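Local coordinates for BRIC1 (Synthetic construct, PDB 6FF6), which is a computationally designed repeat protein with a novel corrugated architecture, built by an interface-driven strategy and having no assigned natural function, at residues M137-L145 against M157-I168. Residues are numbered along the deposited sequence; the frame is centred on the assembly and turned at random.
Sequences MLKVMEQLL and MLNAIFRAAHFI
M141 packs as a knob into the hole formed by I161, A164, A165 and I168 on the helix of 157-168, and the pair illustrates how a near-antiparallel helix hairpin, here within a region matching the Hpt family, whose natural members are helical bundles, packs through apolar side chains, with no hydrogen bond between the two segments. The short axes approach to 9.4 Å at 153°. M141 CG rests on A164 CB at 3.6 Å; the chain then bends at chi3 (85°), bringing CE against both A165 CB and I161 CG2, 3.9 Å from each, while SD lies 3.9 Å from I168 CD1. Were M141 shortened to an alanine, the hole would probably stand partly empty and I161 and I168 would lose a shared partner. One turn on, L144 and I161 run alongside one another, pointing oppositely, L144 CB meeting I161 CG1 at 3.6 Å. The two methyls of L144 divide their work: CD1 settles on A160 CB, and CD2 touches M157 SD at 3.8 Å. At the other end, the extended M137 chain lies roughly perpendicular to the F167 side chain in an oblique Met-aromatic contact, with M137 SD 4.1 Å from the F167 ring centroid. Further out, I161 also packs on L191 of helix 178-196, and L138 and L145 reach helix 203-224, which ties the hairpin into its bundle. F167 and M137 face the second subunit, whose L82 touches M137 and whose Y78 ring meets that of F167 with the planes about 40° apart.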
loop_
_atom_site.group_PDB
_atom_site.type_symbol
_atom_site.label_atom_id
_atom_site.label_comp_id
_atom_site.label_asym_id
_atom_site.label_seq_id
_atom_site.Cartn_x
_atom_site.Cartn_y
_atom_site.Cartn_z
ATOM N N MET A 137 -11.219 -5.015 17.723
ATOM C CA MET A 137 -12.580 -5.216 17.201
ATOM C C MET A 137 -13.374 -6.323 17.922
ATOM O O MET A 137 -14.594 -6.205 18.074
ATOM C CB MET A 137 -12.555 -5.445 15.697
ATOM C CG MET A 137 -12.367 -4.152 14.942
ATOM S SD MET A 137 -12.852 -4.331 13.217
ATOM C CE MET A 137 -13.080 -2.565 12.719
ATOM N N LEU A 138 -12.683 -7.354 18.411
ATOM C CA LEU A 138 -13.314 -8.454 19.129
ATOM C C LEU A 138 -13.764 -7.993 20.496
ATOM O O LEU A 138 -14.857 -8.364 20.955
ATOM C CB LEU A 138 -12.370 -9.667 19.205
ATOM C CG LEU A 138 -12.132 -10.391 17.859
ATOM C CD1 LEU A 138 -10.991 -11.368 17.949
ATOM C CD2 LEU A 138 -13.394 -11.064 17.372
ATOM N N LYS A 139 -12.956 -7.106 21.113
ATOM C CA LYS A 139 -13.270 -6.493 22.415
ATOM C C LYS A 139 -14.501 -5.619 22.290
ATOM O O LYS A 139 -15.403 -5.692 23.131
ATOM C CB LYS A 139 -12.087 -5.689 22.961
ATOM C CG LYS A 139 -11.013 -6.542 23.625
ATOM C CD LYS A 139 -9.963 -5.675 24.309
ATOM C CE LYS A 139 -8.848 -6.495 24.919
ATOM N NZ LYS A 139 -7.912 -5.644 25.715
ATOM N N VAL A 140 -14.559 -4.825 21.215
ATOM C CA VAL A 140 -15.708 -3.958 20.955
ATOM C C VAL A 140 -16.992 -4.802 20.786
ATOM O O VAL A 140 -18.003 -4.519 21.446
ATOM C CB VAL A 140 -15.448 -2.986 19.781
ATOM C CG1 VAL A 140 -16.698 -2.170 19.447
ATOM C CG2 VAL A 140 -14.275 -2.053 20.094
ATOM N N MET A 141 -16.910 -5.868 19.939
ATOM C CA MET A 141 -17.993 -6.820 19.653
ATOM C C MET A 141 -18.519 -7.422 20.944
ATOM O O MET A 141 -19.735 -7.400 21.174
ATOM C CB MET A 141 -17.488 -7.949 18.744
ATOM C CG MET A 141 -17.502 -7.599 17.282
ATOM S SD MET A 141 -16.848 -8.947 16.226
ATOM C CE MET A 141 -18.296 -9.934 16.034
ATOM N N GLU A 142 -17.575 -7.926 21.790
ATOM C CA GLU A 142 -17.822 -8.541 23.088
ATOM C C GLU A 142 -18.708 -7.677 23.969
ATOM O O GLU A 142 -19.747 -8.132 24.459
ATOM C CB GLU A 142 -16.493 -8.820 23.798
ATOM C CG GLU A 142 -16.643 -9.649 25.059
ATOM C CD GLU A 142 -15.335 -9.848 25.792
ATOM O OE1 GLU A 142 -14.786 -8.838 26.290
ATOM O OE2 GLU A 142 -14.852 -11.004 25.862
ATOM N N GLN A 143 -18.285 -6.424 24.166
ATOM C CA GLN A 143 -18.968 -5.471 25.011
ATOM C C GLN A 143 -20.335 -5.059 24.488
ATOM O O GLN A 143 -21.277 -4.998 25.291
ATOM C CB GLN A 143 -18.068 -4.277 25.277
ATOM C CG GLN A 143 -16.807 -4.659 26.074
ATOM C CD GLN A 143 -17.093 -5.262 27.431
ATOM O OE1 GLN A 143 -17.099 -6.490 27.594
ATOM N NE2 GLN A 143 -17.334 -4.412 28.430
ATOM N N LEU A 144 -20.469 -4.820 23.157
ATOM C CA LEU A 144 -21.758 -4.459 22.542
ATOM C C LEU A 144 -22.780 -5.609 22.627
ATOM O O LEU A 144 -23.983 -5.344 22.791
ATOM C CB LEU A 144 -21.601 -4.004 21.093
ATOM C CG LEU A 144 -20.884 -2.702 20.835
ATOM C CD1 LEU A 144 -20.583 -2.547 19.350
ATOM C CD2 LEU A 144 -21.690 -1.520 21.358
ATOM N N LEU A 145 -22.303 -6.882 22.528
ATOM C CA LEU A 145 -23.147 -8.072 22.694
ATOM C C LEU A 145 -23.710 -8.027 24.112
ATOM O O LEU A 145 -24.924 -8.089 24.283
ATOM C CB LEU A 145 -22.352 -9.398 22.474
ATOM C CG LEU A 145 -22.043 -9.771 21.031
ATOM C CD1 LEU A 145 -20.940 -10.825 20.946
ATOM C CD2 LEU A 145 -23.299 -10.145 20.268
ATOM N N MET A 157 -26.310 -0.593 17.552
ATOM C CA MET A 157 -25.266 -1.448 18.136
ATOM C C MET A 157 -25.143 -2.741 17.330
ATOM O O MET A 157 -24.042 -3.284 17.198
ATOM C CB MET A 157 -25.580 -1.803 19.592
ATOM C CG MET A 157 -25.321 -0.695 20.560
ATOM S SD MET A 157 -25.350 -1.374 22.232
ATOM C CE MET A 157 -26.767 -0.504 22.888
ATOM N N LEU A 158 -26.287 -3.237 16.809
ATOM C CA LEU A 158 -26.325 -4.435 15.977
ATOM C C LEU A 158 -25.661 -4.142 14.649
ATOM O O LEU A 158 -24.965 -5.005 14.111
ATOM C CB LEU A 158 -27.754 -4.970 15.787
ATOM C CG LEU A 158 -28.408 -5.641 17.014
ATOM C CD1 LEU A 158 -29.858 -5.942 16.754
ATOM C CD2 LEU A 158 -27.670 -6.914 17.440
ATOM N N ASN A 159 -25.812 -2.912 14.154
ATOM C CA ASN A 159 -25.134 -2.496 12.943
ATOM C C ASN A 159 -23.599 -2.452 13.201
ATOM O O ASN A 159 -22.836 -2.863 12.325
ATOM C CB ASN A 159 -25.649 -1.146 12.480
ATOM C CG ASN A 159 -25.124 -0.746 11.127
ATOM O OD1 ASN A 159 -25.524 -1.297 10.099
ATOM N ND2 ASN A 159 -24.210 0.220 11.099
ATOM N N ALA A 160 -23.164 -2.004 14.412
ATOM C CA ALA A 160 -21.752 -1.943 14.815
ATOM C C ALA A 160 -21.093 -3.344 14.929
ATOM O O ALA A 160 -19.986 -3.556 14.413
ATOM C CB ALA A 160 -21.627 -1.198 16.130
ATOM N N ILE A 161 -21.773 -4.292 15.606
ATOM C CA ILE A 161 -21.258 -5.645 15.780
ATOM C C ILE A 161 -21.146 -6.234 14.396
ATOM O O ILE A 161 -20.115 -6.834 14.083
ATOM C CB ILE A 161 -22.133 -6.512 16.722
ATOM C CG1 ILE A 161 -22.257 -5.877 18.128
ATOM C CG2 ILE A 161 -21.579 -7.945 16.833
ATOM C CD1 ILE A 161 -23.528 -6.261 18.901
ATOM N N PHE A 162 -22.174 -5.999 13.544
ATOM C CA PHE A 162 -22.209 -6.480 12.164
ATOM C C PHE A 162 -20.998 -6.024 11.371
ATOM O O PHE A 162 -20.346 -6.852 10.738
ATOM C CB PHE A 162 -23.495 -6.039 11.443
ATOM C CG PHE A 162 -23.516 -6.317 9.952
ATOM C CD1 PHE A 162 -23.880 -7.567 9.465
ATOM C CD2 PHE A 162 -23.169 -5.326 9.035
ATOM C CE1 PHE A 162 -23.897 -7.821 8.091
ATOM C CE2 PHE A 162 -23.181 -5.583 7.662
ATOM C CZ PHE A 162 -23.546 -6.828 7.200
ATOM N N ARG A 163 -20.724 -4.714 11.374
ATOM C CA ARG A 163 -19.613 -4.144 10.621
ATOM C C ARG A 163 -18.259 -4.619 11.123
ATOM O O ARG A 163 -17.389 -4.890 10.295
ATOM C CB ARG A 163 -19.695 -2.608 10.561
ATOM C CG ARG A 163 -20.909 -2.037 9.807
ATOM C CD ARG A 163 -20.999 -2.451 8.344
ATOM N NE ARG A 163 -20.054 -1.731 7.495
ATOM C CZ ARG A 163 -20.184 -1.615 6.177
ATOM N NH1 ARG A 163 -21.219 -2.166 5.553
ATOM N NH2 ARG A 163 -19.284 -0.939 5.472
ATOM N N ALA A 164 -18.093 -4.765 12.465
ATOM C CA ALA A 164 -16.849 -5.278 13.059
ATOM C C ALA A 164 -16.615 -6.731 12.561
ATOM O O ALA A 164 -15.514 -7.073 12.132
ATOM C CB ALA A 164 -16.921 -5.233 14.575
ATOM N N ALA A 165 -17.675 -7.544 12.530
ATOM C CA ALA A 165 -17.593 -8.899 12.001
ATOM C C ALA A 165 -17.278 -8.857 10.508
ATOM O O ALA A 165 -16.438 -9.637 10.047
ATOM C CB ALA A 165 -18.904 -9.640 12.236
ATOM N N HIS A 166 -17.933 -7.936 9.764
ATOM C CA HIS A 166 -17.726 -7.749 8.329
ATOM C C HIS A 166 -16.259 -7.427 8.026
ATOM O O HIS A 166 -15.704 -7.977 7.069
ATOM C CB HIS A 166 -18.643 -6.651 7.776
ATOM C CG HIS A 166 -18.471 -6.410 6.305
ATOM N ND1 HIS A 166 -18.956 -7.304 5.361
ATOM C CD2 HIS A 166 -17.871 -5.381 5.662
ATOM C CE1 HIS A 166 -18.644 -6.792 4.182
ATOM N NE2 HIS A 166 -17.991 -5.635 4.311
ATOM N N PHE A 167 -15.630 -6.556 8.847
ATOM C CA PHE A 167 -14.219 -6.216 8.668
ATOM C C PHE A 167 -13.328 -7.453 8.844
ATOM O O PHE A 167 -12.481 -7.729 7.982
ATOM C CB PHE A 167 -13.770 -5.102 9.626
ATOM C CG PHE A 167 -12.269 -4.863 9.622
ATOM C CD1 PHE A 167 -11.660 -4.163 8.580
ATOM C CD2 PHE A 167 -11.461 -5.370 10.637
ATOM C CE1 PHE A 167 -10.281 -3.956 8.570
ATOM C CE2 PHE A 167 -10.082 -5.152 10.629
ATOM C CZ PHE A 167 -9.504 -4.446 9.598
ATOM N N ILE A 168 -13.524 -8.186 9.963
ATOM C CA ILE A 168 -12.749 -9.374 10.295
ATOM C C ILE A 168 -12.870 -10.408 9.195
ATOM O O ILE A 168 -11.858 -10.950 8.768
ATOM C CB ILE A 168 -13.074 -9.927 11.691
ATOM C CG1 ILE A 168 -12.803 -8.862 12.798
ATOM C CG2 ILE A 168 -12.234 -11.176 11.941
ATOM C CD1 ILE A 168 -13.509 -9.119 14.157
#